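Local coordinates for protein putative pyrazinamidase/nicotinamidase (Streptococcus mutans, PDB 3S2S) that probably hydrolyses nicotinamide and pyrazinamide to their acids, as a zinc-binding amidase of the isochorismatase family, at residues Ser36-Ile42 / Val157-Thr163; Tyr44-Ala50 / Ser111-Tyr116; Ile64-Ile68 / Ser190-Ser194; Ala75-Asp80 / His126-Val132; Asp80-Phe84 / Arg151-Val157. All coordinates share one frame; numbering follows the deposited sequence.

Interaction 1 of 5, residues Ser36-Ile42 / Val157-Thr163; sequences SKALISI and VDTVVLT
Strands 37-42 and 159-163 run parallel, their short axes 4.6 Å apart at closest and 25° from alignment, and Ala38 and Ile40 of the first strand bond by both N and O to Thr159, Val161 and Thr163 of the second. The Ile40 N to Val161 O bond, 2.8 Å, is nearly straight. Ile40 O is gripped twice by one residue, by Thr163 N at 3.1 Å and by Thr163 OG1 at 2.9 Å. The hydroxyl gets there because chi1 of 64° sets it between the backbone N and the carbonyl carbon, from where it reaches across to the same carbonyl. A water that donates to Thr163 OG1 also pairs with Ser41 OG. On the same face, Lys37 lies alongside Thr159, with its CG 3.8 Å from Thr159 CB, and its chain runs on, extended, to a salt bridge with Glu186; Leu39 CD1 reaches both Val161 CG1 and Thr163 CG2. On the other face Ile40 CG1 packs on Leu162 CD2 at 3.7 Å, the two side chains side by side and pointing the same way. The two strands lie in the parallel sheet of an alpha/beta fold, 37-42 being flanked by strand 81-87 and 159-163 by strand 184-188. Helix 65-77 covers the face of Leu39 and Thr163, while helix 167-180 covers that of Val160 and Leu162.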
# COMPACT_ATOMS: atom_id res chain seq x y z
N SER A 36 -19.03 8.97 8.73
CA SER A 36 -18.12 8.85 9.87
C SER A 36 -16.92 9.79 9.75
O SER A 36 -16.36 9.96 8.63
CB SER A 36 -17.64 7.39 10.03
OG SER A 36 -18.72 6.56 10.42
N LYS A 37 -16.58 10.44 10.87
CA LYS A 37 -15.35 11.25 10.95
C LYS A 37 -14.38 10.67 11.97
O LYS A 37 -14.79 10.06 12.95
CB LYS A 37 -15.62 12.71 11.34
CG LYS A 37 -16.04 13.63 10.21
CD LYS A 37 -15.84 15.09 10.62
CE LYS A 37 -16.49 16.04 9.63
NZ LYS A 37 -16.42 17.43 10.16
N ALA A 38 -13.09 10.88 11.73
CA ALA A 38 -12.09 10.48 12.71
C ALA A 38 -11.15 11.62 12.98
O ALA A 38 -10.66 12.24 12.05
CB ALA A 38 -11.29 9.28 12.21
N LEU A 39 -10.89 11.85 14.25
CA LEU A 39 -9.92 12.86 14.65
C LEU A 39 -8.59 12.16 14.90
O LEU A 39 -8.53 11.17 15.63
CB LEU A 39 -10.42 13.65 15.87
CG LEU A 39 -9.42 14.76 16.24
CD1 LEU A 39 -10.16 16.05 16.61
CD2 LEU A 39 -8.40 14.32 17.29
N ILE A 40 -7.52 12.65 14.26
CA ILE A 40 -6.19 12.05 14.42
C ILE A 40 -5.39 12.97 15.33
O ILE A 40 -5.29 14.15 15.05
CB ILE A 40 -5.45 11.88 13.06
CG1 ILE A 40 -6.38 11.30 11.98
CG2 ILE A 40 -4.23 10.94 13.23
CD1 ILE A 40 -7.06 9.99 12.36
N SER A 41 -4.86 12.43 16.43
CA SER A 41 -4.09 13.21 17.41
C SER A 41 -2.63 12.84 17.25
O SER A 41 -2.19 11.75 17.67
CB SER A 41 -4.56 12.92 18.84
OG SER A 41 -3.92 13.79 19.77
N ILE A 42 -1.87 13.72 16.61
CA ILE A 42 -0.54 13.33 16.14
C ILE A 42 0.57 13.83 17.06
O ILE A 42 0.82 15.03 17.15
CB ILE A 42 -0.29 13.83 14.72
CG1 ILE A 42 -1.43 13.37 13.79
CG2 ILE A 42 1.08 13.35 14.18
CD1 ILE A 42 -1.33 14.00 12.41
N VAL A 157 -15.14 5.62 7.49
CA VAL A 157 -14.78 7.02 7.70
C VAL A 157 -14.42 7.66 6.37
O VAL A 157 -13.63 7.11 5.60
CB VAL A 157 -13.61 7.13 8.69
CG1 VAL A 157 -13.00 8.54 8.69
CG2 VAL A 157 -14.09 6.73 10.07
N ASP A 158 -14.98 8.84 6.08
CA ASP A 158 -14.59 9.50 4.84
C ASP A 158 -13.78 10.77 5.05
O ASP A 158 -13.19 11.27 4.11
CB ASP A 158 -15.80 9.78 3.94
CG ASP A 158 -16.59 10.97 4.39
OD1 ASP A 158 -16.48 11.36 5.57
OD2 ASP A 158 -17.34 11.52 3.54
N THR A 159 -13.71 11.24 6.30
CA THR A 159 -13.02 12.49 6.61
C THR A 159 -12.12 12.31 7.81
O THR A 159 -12.57 11.80 8.85
CB THR A 159 -14.04 13.58 6.96
OG1 THR A 159 -14.92 13.76 5.84
CG2 THR A 159 -13.35 14.92 7.28
N VAL A 160 -10.85 12.72 7.69
CA VAL A 160 -9.98 12.80 8.85
C VAL A 160 -9.77 14.26 9.26
O VAL A 160 -9.62 15.12 8.40
CB VAL A 160 -8.62 12.11 8.65
CG1 VAL A 160 -8.84 10.57 8.47
CG2 VAL A 160 -7.86 12.66 7.42
N VAL A 161 -9.77 14.48 10.57
CA VAL A 161 -9.53 15.78 11.18
C VAL A 161 -8.16 15.72 11.83
O VAL A 161 -7.97 14.95 12.75
CB VAL A 161 -10.60 16.11 12.20
CG1 VAL A 161 -10.39 17.51 12.76
CG2 VAL A 161 -11.99 16.00 11.53
N LEU A 162 -7.22 16.51 11.32
CA LEU A 162 -5.84 16.40 11.79
C LEU A 162 -5.51 17.43 12.87
O LEU A 162 -5.84 18.60 12.72
CB LEU A 162 -4.86 16.56 10.62
CG LEU A 162 -5.13 15.61 9.45
CD1 LEU A 162 -4.05 15.85 8.40
CD2 LEU A 162 -5.11 14.15 9.92
N THR A 163 -4.88 16.97 13.94
CA THR A 163 -4.42 17.84 15.02
C THR A 163 -3.05 17.34 15.45
O THR A 163 -2.71 16.18 15.21
CB THR A 163 -5.34 17.75 16.27
OG1 THR A 163 -5.28 16.42 16.83
CG2 THR A 163 -6.80 18.10 15.92
O HOH W 1 -5.72 15.64 19.50

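Interaction 2 of 5, residues Tyr44-Ala50 / Ser111-Tyr116; sequences YTYDFVA and SGRDLY. With CAD (cacodylic acid), chain F.
Tyr46 and Tyr116 meet in an edge-to-face aromatic pair, ring centroids 5.0 Å apart and planes at 58°, in the loops at one end of the alpha/beta fold. Tyr116 CD1 sits over the centre of the Tyr46 ring, whose edge faces the carbonyl oxygens of Asp114 and Leu115. Val49 CG1 lies over a face of the Tyr116 ring, 3.7 Å from its centroid, a CH-pi contact, and Ala50 CB adds to the packing at Tyr116 CE1. Three backbone bonds hold these side chains in place: Tyr116 N to Tyr44 O, Tyr46 N to Asp114 O, and Asp47 N to Gly112 O at 3.0 Å, the last on a lone pair of the carbonyl. They tie the first turn of helix 46-49 to the 111-116 loop. Gly112 CA comes within 3.3 Å of Asp47 OD2, a carboxylate oxygen that accepts from Asn106 N. Farther out, Arg113 forms a salt bridge with Asp136 and bonds to the carbonyl of the zinc ligand Asp87. The same short helix carries Phe48 into the ligand pocket, where cacodylic acid C1 lies over the centre of the Phe48 ring, 3.4 Å from Phe48 CZ.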
# COMPACT_ATOMS: atom_id res chain seq x y z
N TYR A 44 1.33 14.53 20.14
CA TYR A 44 1.28 15.62 21.11
C TYR A 44 1.81 15.16 22.46
O TYR A 44 1.08 15.08 23.47
CB TYR A 44 -0.13 16.23 21.20
CG TYR A 44 -0.07 17.62 21.79
CD1 TYR A 44 0.46 18.67 21.04
CD2 TYR A 44 -0.49 17.86 23.09
CE1 TYR A 44 0.56 19.96 21.59
CE2 TYR A 44 -0.41 19.15 23.65
CZ TYR A 44 0.12 20.18 22.89
OH TYR A 44 0.22 21.44 23.46
N THR A 45 3.10 14.83 22.48
CA THR A 45 3.70 14.23 23.66
C THR A 45 4.76 15.12 24.30
O THR A 45 5.20 16.13 23.73
CB THR A 45 4.39 12.88 23.32
OG1 THR A 45 5.48 13.13 22.42
CG2 THR A 45 3.39 11.89 22.69
N TYR A 46 5.17 14.74 25.51
CA TYR A 46 6.17 15.51 26.23
C TYR A 46 7.44 15.79 25.44
O TYR A 46 7.93 16.93 25.43
CB TYR A 46 6.49 14.84 27.57
CG TYR A 46 5.63 15.38 28.69
CD1 TYR A 46 4.26 15.12 28.74
CD2 TYR A 46 6.19 16.16 29.69
CE1 TYR A 46 3.46 15.62 29.76
CE2 TYR A 46 5.40 16.68 30.72
CZ TYR A 46 4.04 16.40 30.76
OH TYR A 46 3.27 16.92 31.79
N ASP A 47 7.99 14.79 24.76
CA ASP A 47 9.22 15.04 24.01
C ASP A 47 9.09 16.05 22.88
O ASP A 47 10.07 16.69 22.49
CB ASP A 47 9.84 13.74 23.48
CG ASP A 47 10.74 13.07 24.50
OD1 ASP A 47 11.22 13.77 25.43
OD2 ASP A 47 10.94 11.85 24.39
N PHE A 48 7.88 16.22 22.35
CA PHE A 48 7.66 17.19 21.28
C PHE A 48 7.14 18.55 21.73
O PHE A 48 7.10 19.49 20.94
CB PHE A 48 6.70 16.62 20.24
CG PHE A 48 7.31 15.54 19.39
CD1 PHE A 48 8.38 15.82 18.56
CD2 PHE A 48 6.83 14.24 19.44
CE1 PHE A 48 8.96 14.81 17.77
CE2 PHE A 48 7.39 13.24 18.65
CZ PHE A 48 8.46 13.53 17.83
N VAL A 49 6.74 18.64 22.99
CA VAL A 49 6.00 19.81 23.46
C VAL A 49 6.61 20.46 24.71
O VAL A 49 6.70 21.69 24.79
CB VAL A 49 4.52 19.46 23.74
CG1 VAL A 49 3.71 20.72 24.12
CG2 VAL A 49 3.91 18.75 22.50
N ALA A 50 7.02 19.64 25.67
CA ALA A 50 7.42 20.14 26.99
C ALA A 50 8.73 20.93 26.94
O ALA A 50 9.56 20.75 26.06
CB ALA A 50 7.51 18.99 27.99
N SER A 111 8.85 8.43 29.79
CA SER A 111 7.84 9.46 30.03
C SER A 111 7.72 10.44 28.86
O SER A 111 6.72 11.18 28.76
CB SER A 111 8.15 10.20 31.35
OG SER A 111 9.31 11.00 31.23
N GLY A 112 8.73 10.48 28.00
CA GLY A 112 8.70 11.32 26.81
C GLY A 112 7.49 11.07 25.92
O GLY A 112 7.06 11.99 25.21
N ARG A 113 6.94 9.85 25.96
CA ARG A 113 5.78 9.48 25.14
C ARG A 113 4.45 9.82 25.82
O ARG A 113 3.39 9.60 25.24
CB ARG A 113 5.79 7.99 24.79
CG ARG A 113 6.99 7.53 24.02
CD ARG A 113 6.78 6.07 23.55
NE ARG A 113 5.94 6.01 22.34
CZ ARG A 113 5.01 5.10 22.08
NH1 ARG A 113 4.73 4.13 22.94
NH2 ARG A 113 4.34 5.16 20.93
N ASP A 114 4.51 10.37 27.03
CA ASP A 114 3.28 10.79 27.71
C ASP A 114 2.62 11.90 26.90
O ASP A 114 3.32 12.78 26.41
CB ASP A 114 3.57 11.36 29.09
CG ASP A 114 3.95 10.30 30.11
OD1 ASP A 114 3.79 9.09 29.83
OD2 ASP A 114 4.40 10.69 31.21
N LEU A 115 1.30 11.87 26.79
CA LEU A 115 0.57 12.98 26.18
C LEU A 115 0.71 14.25 27.03
O LEU A 115 0.76 14.19 28.27
CB LEU A 115 -0.91 12.63 26.03
CG LEU A 115 -1.18 11.51 25.02
CD1 LEU A 115 -2.60 10.98 25.19
CD2 LEU A 115 -0.95 12.09 23.63
N TYR A 116 0.76 15.40 26.37
CA TYR A 116 0.98 16.67 27.06
C TYR A 116 -0.34 17.40 27.29
O TYR A 116 -1.21 17.40 26.42
CB TYR A 116 1.94 17.53 26.25
CG TYR A 116 2.39 18.78 26.95
CD1 TYR A 116 3.53 18.76 27.74
CD2 TYR A 116 1.69 19.97 26.82
CE1 TYR A 116 3.96 19.90 28.39
CE2 TYR A 116 2.12 21.11 27.45
CZ TYR A 116 3.25 21.07 28.24
OH TYR A 116 3.68 22.23 28.88
AS CAD F . 6.79 14.94 13.91
C1 CAD F . 6.16 14.88 15.75
C2 CAD F . 8.75 14.69 13.82
O1 CAD F . 6.24 16.23 13.07

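Interaction 3 of 5, residues Ile64-Ile68 / Ser190-Ser194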
# COMPACT_ATOMS: atom_id res chain seq x y z
N ILE A 64 -0.89 25.40 22.00
CA ILE A 64 -2.12 24.76 21.54
C ILE A 64 -2.70 23.75 22.52
O ILE A 64 -3.69 23.08 22.20
CB ILE A 64 -1.95 24.08 20.15
CG1 ILE A 64 -1.01 22.87 20.22
CG2 ILE A 64 -1.46 25.10 19.13
CD1 ILE A 64 -1.07 21.98 18.95
N SER A 65 -2.12 23.65 23.71
CA SER A 65 -2.49 22.57 24.63
C SER A 65 -3.99 22.57 25.00
O SER A 65 -4.63 21.52 25.01
CB SER A 65 -1.61 22.58 25.87
OG SER A 65 -2.01 21.57 26.77
N LYS A 66 -4.54 23.73 25.32
CA LYS A 66 -5.96 23.78 25.68
C LYS A 66 -6.84 23.52 24.46
O LYS A 66 -7.81 22.77 24.54
CB LYS A 66 -6.30 25.15 26.28
CG LYS A 66 -5.28 25.62 27.30
CD LYS A 66 -5.86 25.70 28.70
CE LYS A 66 -6.82 26.87 28.85
NZ LYS A 66 -7.24 27.09 30.27
N ALA A 67 -6.49 24.13 23.33
CA ALA A 67 -7.29 23.99 22.12
C ALA A 67 -7.34 22.54 21.63
O ALA A 67 -8.39 22.05 21.23
CB ALA A 67 -6.75 24.88 21.01
N ILE A 68 -6.19 21.88 21.63
CA ILE A 68 -6.16 20.53 21.08
C ILE A 68 -6.96 19.61 22.01
O ILE A 68 -7.66 18.72 21.54
CB ILE A 68 -4.71 20.01 20.81
CG1 ILE A 68 -4.75 18.72 19.97
CG2 ILE A 68 -3.95 19.78 22.12
CD1 ILE A 68 -3.37 18.26 19.53
N SER A 190 -6.02 25.92 15.10
CA SER A 190 -5.68 26.26 16.48
C SER A 190 -5.14 25.06 17.24
O SER A 190 -4.74 25.17 18.40
CB SER A 190 -6.92 26.80 17.20
OG SER A 190 -7.94 25.81 17.27
N ALA A 191 -5.12 23.90 16.58
CA ALA A 191 -4.68 22.67 17.24
C ALA A 191 -3.57 21.94 16.47
O ALA A 191 -3.43 20.72 16.59
CB ALA A 191 -5.87 21.75 17.46
N VAL A 192 -2.80 22.68 15.69
CA VAL A 192 -1.57 22.16 15.09
C VAL A 192 -0.49 23.20 15.30
O VAL A 192 -0.80 24.39 15.45
CB VAL A 192 -1.69 21.86 13.56
CG1 VAL A 192 -2.60 20.66 13.31
CG2 VAL A 192 -2.15 23.08 12.77
N ALA A 193 0.76 22.77 15.37
CA ALA A 193 1.87 23.71 15.55
C ALA A 193 3.21 23.17 15.06
O ALA A 193 3.39 21.97 14.96
CB ALA A 193 1.99 24.12 17.03
N SER A 194 4.15 24.07 14.77
CA SER A 194 5.52 23.66 14.50
C SER A 194 6.48 24.59 15.23
O SER A 194 6.07 25.63 15.74
CB SER A 194 5.83 23.73 13.00
OG SER A 194 7.14 23.20 12.73
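Ile64, Ala67 and Ile68 pack without any hydrogen bond against the corner at Ser190 and Ala191, a largely apolar contact between the start of helix 65-77 and the chain leading into the short strand 192-193 of the parallel sheet of the alpha/beta fold. Ile64 makes contact with the most residues, from Ser190 to Ala193. Its CG1 branch stands between the backbone N and the carbonyl carbon (chi1 68°), and extends to lay CD1 against the backbone of Ala191, 3.5 Å from Ala191 C. Its other branch, CG2, touches Ser190 O and approaches the methyl of Ala193. One turn on, Ile68 CB meets Ala191 CB at 3.9 Å, and Ile68 CD1 lies near Ala191 O. Thr163 of the neighbouring strand touches both Ile68 and Ala191, so the three meet where the helix lies on the sheet, and Tyr44 packs on Ile64 and Ile68 as well. At the more exposed margin, the methyl carbon Ala67 CB rests on Ser190 O at 3.3 Å.

Interaction 4 of 5, residues Ala75-Asp80 / His126-Val132; sequences AYDNGD and HENDKRV
Arg131 NH2 is bound by two carbonyl oxygens of the 75-80 segment, Tyr76 O at 2.7 Å and Asp80 O at 2.8 Å. The first bond is nearly straight and lies in the guanidinium plane, arriving on a lone pair of Tyr76 O; the second is tilted from both the guanidinium and the carbonyl plane. Tyr76 O also accepts from Gly79 N. The guanidinium lies flat on the Tyr76 ring, planes 7° apart and centres 4.1 Å apart, a stacked cation-pi pair that the bend at chi3 of Arg131 (51°) makes possible. Over the opposite face of the ring comes His126, whose edge points at it with CE1 3.4 Å from Tyr76 CE2. Helix 65-77 ends here in a Schellman motif, Gly79 with positive phi, before the chain enters strand 81-87; the 126-132 loop similarly links helix 119-125 to strand 132-137, so two adjacent helix-to-strand connections are joined. Asp129 and Tyr76 extend toward each other, the carboxylate meeting the hydroxyl at the edge of the ring. Asp129 OD1 accepts a very short bond, 2.5 Å, from Tyr76 OH, the carboxylate plane standing 78° from the ring. The other oxygen, Asp129 OD2, takes Arg131 N at 2.9 Å on its anti lone pair, an Asx turn that holds the carboxylate facing the tyrosine. Val132 CG2 packs against Tyr76 CE1 at 4.0 Å.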
# COMPACT_ATOMS: atom_id res chain seq x y z
N ALA A 75 -14.85 16.50 19.31
CA ALA A 75 -14.99 15.48 18.27
C ALA A 75 -15.59 14.23 18.88
O ALA A 75 -16.50 13.62 18.31
CB ALA A 75 -13.64 15.16 17.65
N TYR A 76 -15.10 13.86 20.06
CA TYR A 76 -15.59 12.66 20.73
C TYR A 76 -17.07 12.81 21.10
O TYR A 76 -17.85 11.88 20.90
CB TYR A 76 -14.77 12.34 21.97
CG TYR A 76 -15.31 11.17 22.75
CD1 TYR A 76 -14.96 9.86 22.42
CD2 TYR A 76 -16.19 11.36 23.81
CE1 TYR A 76 -15.45 8.77 23.13
CE2 TYR A 76 -16.69 10.28 24.52
CZ TYR A 76 -16.32 9.00 24.17
OH TYR A 76 -16.81 7.92 24.87
N ASP A 77 -17.43 13.97 21.63
CA ASP A 77 -18.83 14.27 21.97
C ASP A 77 -19.73 14.22 20.73
O ASP A 77 -20.91 13.86 20.82
CB ASP A 77 -18.97 15.65 22.63
CG ASP A 77 -18.37 15.70 24.02
OD1 ASP A 77 -18.03 14.63 24.59
OD2 ASP A 77 -18.25 16.83 24.56
N ASN A 78 -19.17 14.58 19.58
CA ASN A 78 -19.92 14.58 18.34
C ASN A 78 -20.08 13.19 17.73
O ASN A 78 -20.74 13.04 16.71
CB ASN A 78 -19.27 15.51 17.31
CG ASN A 78 -19.50 16.97 17.62
OD1 ASN A 78 -20.21 17.31 18.56
ND2 ASN A 78 -18.89 17.85 16.82
N GLY A 79 -19.46 12.19 18.36
CA GLY A 79 -19.55 10.82 17.88
C GLY A 79 -18.40 10.33 17.01
O GLY A 79 -18.49 9.27 16.37
N ASP A 80 -17.31 11.09 16.97
CA ASP A 80 -16.20 10.77 16.07
C ASP A 80 -15.32 9.71 16.71
O ASP A 80 -15.35 9.51 17.92
CB ASP A 80 -15.37 12.01 15.75
CG ASP A 80 -16.14 13.05 14.94
OD1 ASP A 80 -17.22 12.74 14.40
OD2 ASP A 80 -15.62 14.19 14.83
N HIS A 126 -10.55 7.43 28.68
CA HIS A 126 -11.15 6.66 27.60
C HIS A 126 -10.25 5.53 27.13
O HIS A 126 -10.36 5.06 26.00
CB HIS A 126 -11.46 7.58 26.42
CG HIS A 126 -12.42 8.67 26.75
ND1 HIS A 126 -13.78 8.54 26.58
CD2 HIS A 126 -12.21 9.91 27.26
CE1 HIS A 126 -14.37 9.66 26.96
NE2 HIS A 126 -13.44 10.50 27.38
N GLU A 127 -9.38 5.07 28.03
CA GLU A 127 -8.39 4.05 27.71
C GLU A 127 -9.01 2.72 27.23
O GLU A 127 -8.35 1.93 26.55
CB GLU A 127 -7.52 3.81 28.95
CG GLU A 127 -6.30 2.94 28.73
CD GLU A 127 -5.48 2.81 30.00
OE1 GLU A 127 -5.96 3.24 31.07
OE2 GLU A 127 -4.35 2.28 29.93
N ASN A 128 -10.27 2.49 27.58
CA ASN A 128 -10.96 1.24 27.24
C ASN A 128 -12.20 1.49 26.38
O ASN A 128 -13.08 0.63 26.26
CB ASN A 128 -11.37 0.49 28.50
CG ASN A 128 -10.19 0.12 29.37
OD1 ASN A 128 -9.25 -0.53 28.91
ND2 ASN A 128 -10.23 0.54 30.63
N ASP A 129 -12.28 2.68 25.80
CA ASP A 129 -13.42 3.10 24.99
C ASP A 129 -13.24 2.58 23.56
O ASP A 129 -12.21 2.82 22.94
CB ASP A 129 -13.46 4.63 24.97
CG ASP A 129 -14.77 5.18 24.44
OD1 ASP A 129 -15.44 5.91 25.20
OD2 ASP A 129 -15.13 4.92 23.29
N LYS A 130 -14.26 1.87 23.05
CA LYS A 130 -14.22 1.29 21.71
C LYS A 130 -13.89 2.31 20.62
O LYS A 130 -13.40 1.94 19.56
CB LYS A 130 -15.57 0.65 21.35
CG LYS A 130 -15.89 -0.68 22.00
CD LYS A 130 -17.39 -0.96 21.84
CE LYS A 130 -17.68 -2.33 21.24
NZ LYS A 130 -17.68 -3.42 22.26
N ARG A 131 -14.17 3.59 20.89
CA ARG A 131 -14.01 4.62 19.86
C ARG A 131 -12.69 5.36 19.96
O ARG A 131 -12.43 6.24 19.15
CB ARG A 131 -15.16 5.63 19.94
CG ARG A 131 -16.54 5.03 19.68
CD ARG A 131 -17.62 5.94 20.24
NE ARG A 131 -17.38 7.27 19.74
CZ ARG A 131 -17.77 8.40 20.31
NH1 ARG A 131 -18.48 8.41 21.44
NH2 ARG A 131 -17.45 9.54 19.72
N VAL A 132 -11.85 4.99 20.92
CA VAL A 132 -10.59 5.68 21.15
C VAL A 132 -9.42 4.70 21.00
O VAL A 132 -9.43 3.62 21.62
CB VAL A 132 -10.57 6.36 22.52
CG1 VAL A 132 -9.23 7.04 22.75
CG2 VAL A 132 -11.74 7.35 22.61

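Interaction 5 of 5, residues Asp80-Phe84 / Arg151-Val157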
# COMPACT_ATOMS: atom_id res chain seq x y z
N ASP A 80 -17.31 11.09 16.97
CA ASP A 80 -16.20 10.77 16.07
C ASP A 80 -15.32 9.71 16.71
O ASP A 80 -15.35 9.51 17.92
CB ASP A 80 -15.37 12.01 15.75
CG ASP A 80 -16.14 13.05 14.94
OD1 ASP A 80 -17.22 12.74 14.40
OD2 ASP A 80 -15.62 14.19 14.83
N TYR A 81 -14.53 9.03 15.89
CA TYR A 81 -13.48 8.14 16.38
C TYR A 81 -12.25 8.97 16.66
O TYR A 81 -11.99 9.96 15.96
CB TYR A 81 -13.18 7.09 15.31
CG TYR A 81 -14.42 6.29 14.96
CD1 TYR A 81 -14.86 5.27 15.80
CD2 TYR A 81 -15.16 6.58 13.83
CE1 TYR A 81 -16.00 4.55 15.51
CE2 TYR A 81 -16.30 5.85 13.52
CZ TYR A 81 -16.71 4.84 14.37
OH TYR A 81 -17.84 4.13 14.07
N ILE A 82 -11.48 8.58 17.67
CA ILE A 82 -10.28 9.34 18.06
C ILE A 82 -9.07 8.42 17.99
O ILE A 82 -9.08 7.36 18.62
CB ILE A 82 -10.38 9.83 19.52
CG1 ILE A 82 -11.71 10.56 19.80
CG2 ILE A 82 -9.15 10.69 19.87
CD1 ILE A 82 -11.93 11.85 19.00
N PHE A 83 -8.06 8.81 17.22
CA PHE A 83 -6.85 7.98 17.06
C PHE A 83 -5.62 8.75 17.52
O PHE A 83 -5.24 9.74 16.90
CB PHE A 83 -6.65 7.59 15.60
CG PHE A 83 -7.68 6.63 15.08
CD1 PHE A 83 -7.40 5.26 15.06
CD2 PHE A 83 -8.92 7.07 14.62
CE1 PHE A 83 -8.35 4.34 14.59
CE2 PHE A 83 -9.87 6.15 14.15
CZ PHE A 83 -9.58 4.80 14.13
N PHE A 84 -5.01 8.30 18.62
CA PHE A 84 -3.71 8.83 19.05
C PHE A 84 -2.62 8.09 18.29
O PHE A 84 -2.45 6.89 18.47
CB PHE A 84 -3.53 8.69 20.56
CG PHE A 84 -4.48 9.57 21.35
CD1 PHE A 84 -4.13 10.87 21.65
CD2 PHE A 84 -5.73 9.10 21.73
CE1 PHE A 84 -5.00 11.68 22.34
CE2 PHE A 84 -6.61 9.91 22.43
CZ PHE A 84 -6.23 11.21 22.74
N ARG A 151 -8.50 0.53 10.02
CA ARG A 151 -9.48 0.84 11.07
C ARG A 151 -10.48 1.88 10.56
O ARG A 151 -11.69 1.81 10.85
CB ARG A 151 -8.78 1.35 12.33
CG ARG A 151 -7.86 0.32 13.04
CD ARG A 151 -8.59 -0.93 13.63
NE ARG A 151 -7.63 -1.57 14.51
CZ ARG A 151 -7.91 -2.15 15.67
NH1 ARG A 151 -9.17 -2.30 16.08
NH2 ARG A 151 -6.91 -2.64 16.41
N LEU A 152 -10.00 2.85 9.79
CA LEU A 152 -10.90 3.87 9.26
C LEU A 152 -11.88 3.26 8.26
O LEU A 152 -13.06 3.59 8.28
CB LEU A 152 -10.11 4.98 8.56
CG LEU A 152 -9.23 5.79 9.51
CD1 LEU A 152 -8.37 6.75 8.70
CD2 LEU A 152 -10.06 6.53 10.57
N ARG A 153 -11.40 2.36 7.41
CA ARG A 153 -12.24 1.76 6.37
C ARG A 153 -13.30 0.84 6.98
O ARG A 153 -14.42 0.74 6.47
CB ARG A 153 -11.38 0.99 5.36
CG ARG A 153 -10.49 1.89 4.49
CD ARG A 153 -11.17 2.31 3.18
NE ARG A 153 -11.50 1.14 2.37
CZ ARG A 153 -12.41 1.12 1.40
NH1 ARG A 153 -13.08 2.23 1.07
NH2 ARG A 153 -12.65 -0.02 0.76
N GLU A 154 -12.94 0.17 8.07
CA GLU A 154 -13.92 -0.68 8.78
C GLU A 154 -15.12 0.17 9.18
O GLU A 154 -16.27 -0.31 9.17
CB GLU A 154 -13.31 -1.29 10.05
CG GLU A 154 -12.33 -2.42 9.79
CD GLU A 154 -11.65 -2.93 11.05
OE1 GLU A 154 -11.74 -2.29 12.11
OE2 GLU A 154 -11.00 -3.99 10.96
N ARG A 155 -14.85 1.41 9.56
CA ARG A 155 -15.87 2.33 10.08
C ARG A 155 -16.49 3.24 9.00
O ARG A 155 -17.32 4.11 9.30
CB ARG A 155 -15.27 3.17 11.22
CG ARG A 155 -15.00 2.31 12.45
CD ARG A 155 -13.83 2.79 13.34
NE ARG A 155 -13.73 1.84 14.45
CZ ARG A 155 -13.11 0.66 14.36
NH1 ARG A 155 -12.47 0.31 13.24
NH2 ARG A 155 -13.13 -0.18 15.39
N ARG A 156 -16.09 3.01 7.76
CA ARG A 156 -16.51 3.82 6.63
C ARG A 156 -16.27 5.31 6.86
O ARG A 156 -17.06 6.15 6.45
CB ARG A 156 -17.99 3.55 6.29
CG ARG A 156 -18.27 2.08 5.99
CD ARG A 156 -17.63 1.63 4.69
N VAL A 157 -15.14 5.62 7.49
CA VAL A 157 -14.78 7.02 7.70
C VAL A 157 -14.42 7.66 6.37
O VAL A 157 -13.63 7.11 5.60
CB VAL A 157 -13.61 7.13 8.69
CG1 VAL A 157 -13.00 8.54 8.69
CG2 VAL A 157 -14.09 6.73 10.07
O HOH W 2 -18.89 4.28 11.68
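Arg151 CB packs 3.8 Å from Phe83 CE1, while its guanidinium turns away to a salt bridge with Asp147 and to Asp90 of a second subunit. Leu152 follows, sliding CD2 past the ring to 3.6 Å from Phe83 CE2. Glu154 OE1 binds Arg155 NH1 in a salt bridge of 2.9 Å. That same nitrogen also donates to Arg151 O, so the guanidinium is fixed back against the helix. The Arg155 chain, extended from CG to NE, crosses Tyr81 with CD over the ring centre, 3.5 Å from its centroid, in a CH-pi contact; guanidinium and ring stand 89° apart. A water donates to Arg155 O and pairs with Tyr81 OH. After the Schellman turn at Arg156, Val157 CG2 meets Tyr81 CD2 at 3.9 Å. Phe95 of the second subunit packs on Tyr81 and Arg155, so the contact forms part of the subunit interface. Helix 148-154 thus lies against strand 81-84, as helices flank the central parallel sheet in an alpha/beta fold.

Overall arrangement
Interaction 1 is buried, backbone bonding between neighbouring strands; interactions 3, 4 and 5 touch it, whereas interaction 2 only adjoins it in sequence. Interaction 5 is also buried but lacks direct hydrogen bonds across it, placing helix 148-154 on strand 81-84, beside strand 37-42; it shares Val157 with interaction 1 and Asp80 with interaction 4. Helix 65-77 serves two contacts, its start packing apolarly in interaction 3 and its end being held by charged and aromatic groups in the more exposed interaction 4; their centres are about 19 Å apart. Interaction 2, partly buried, is the one that includes a ligand-pocket residue. It touches interaction 3 through Tyr44 and interaction 5 through Leu115 on Phe84.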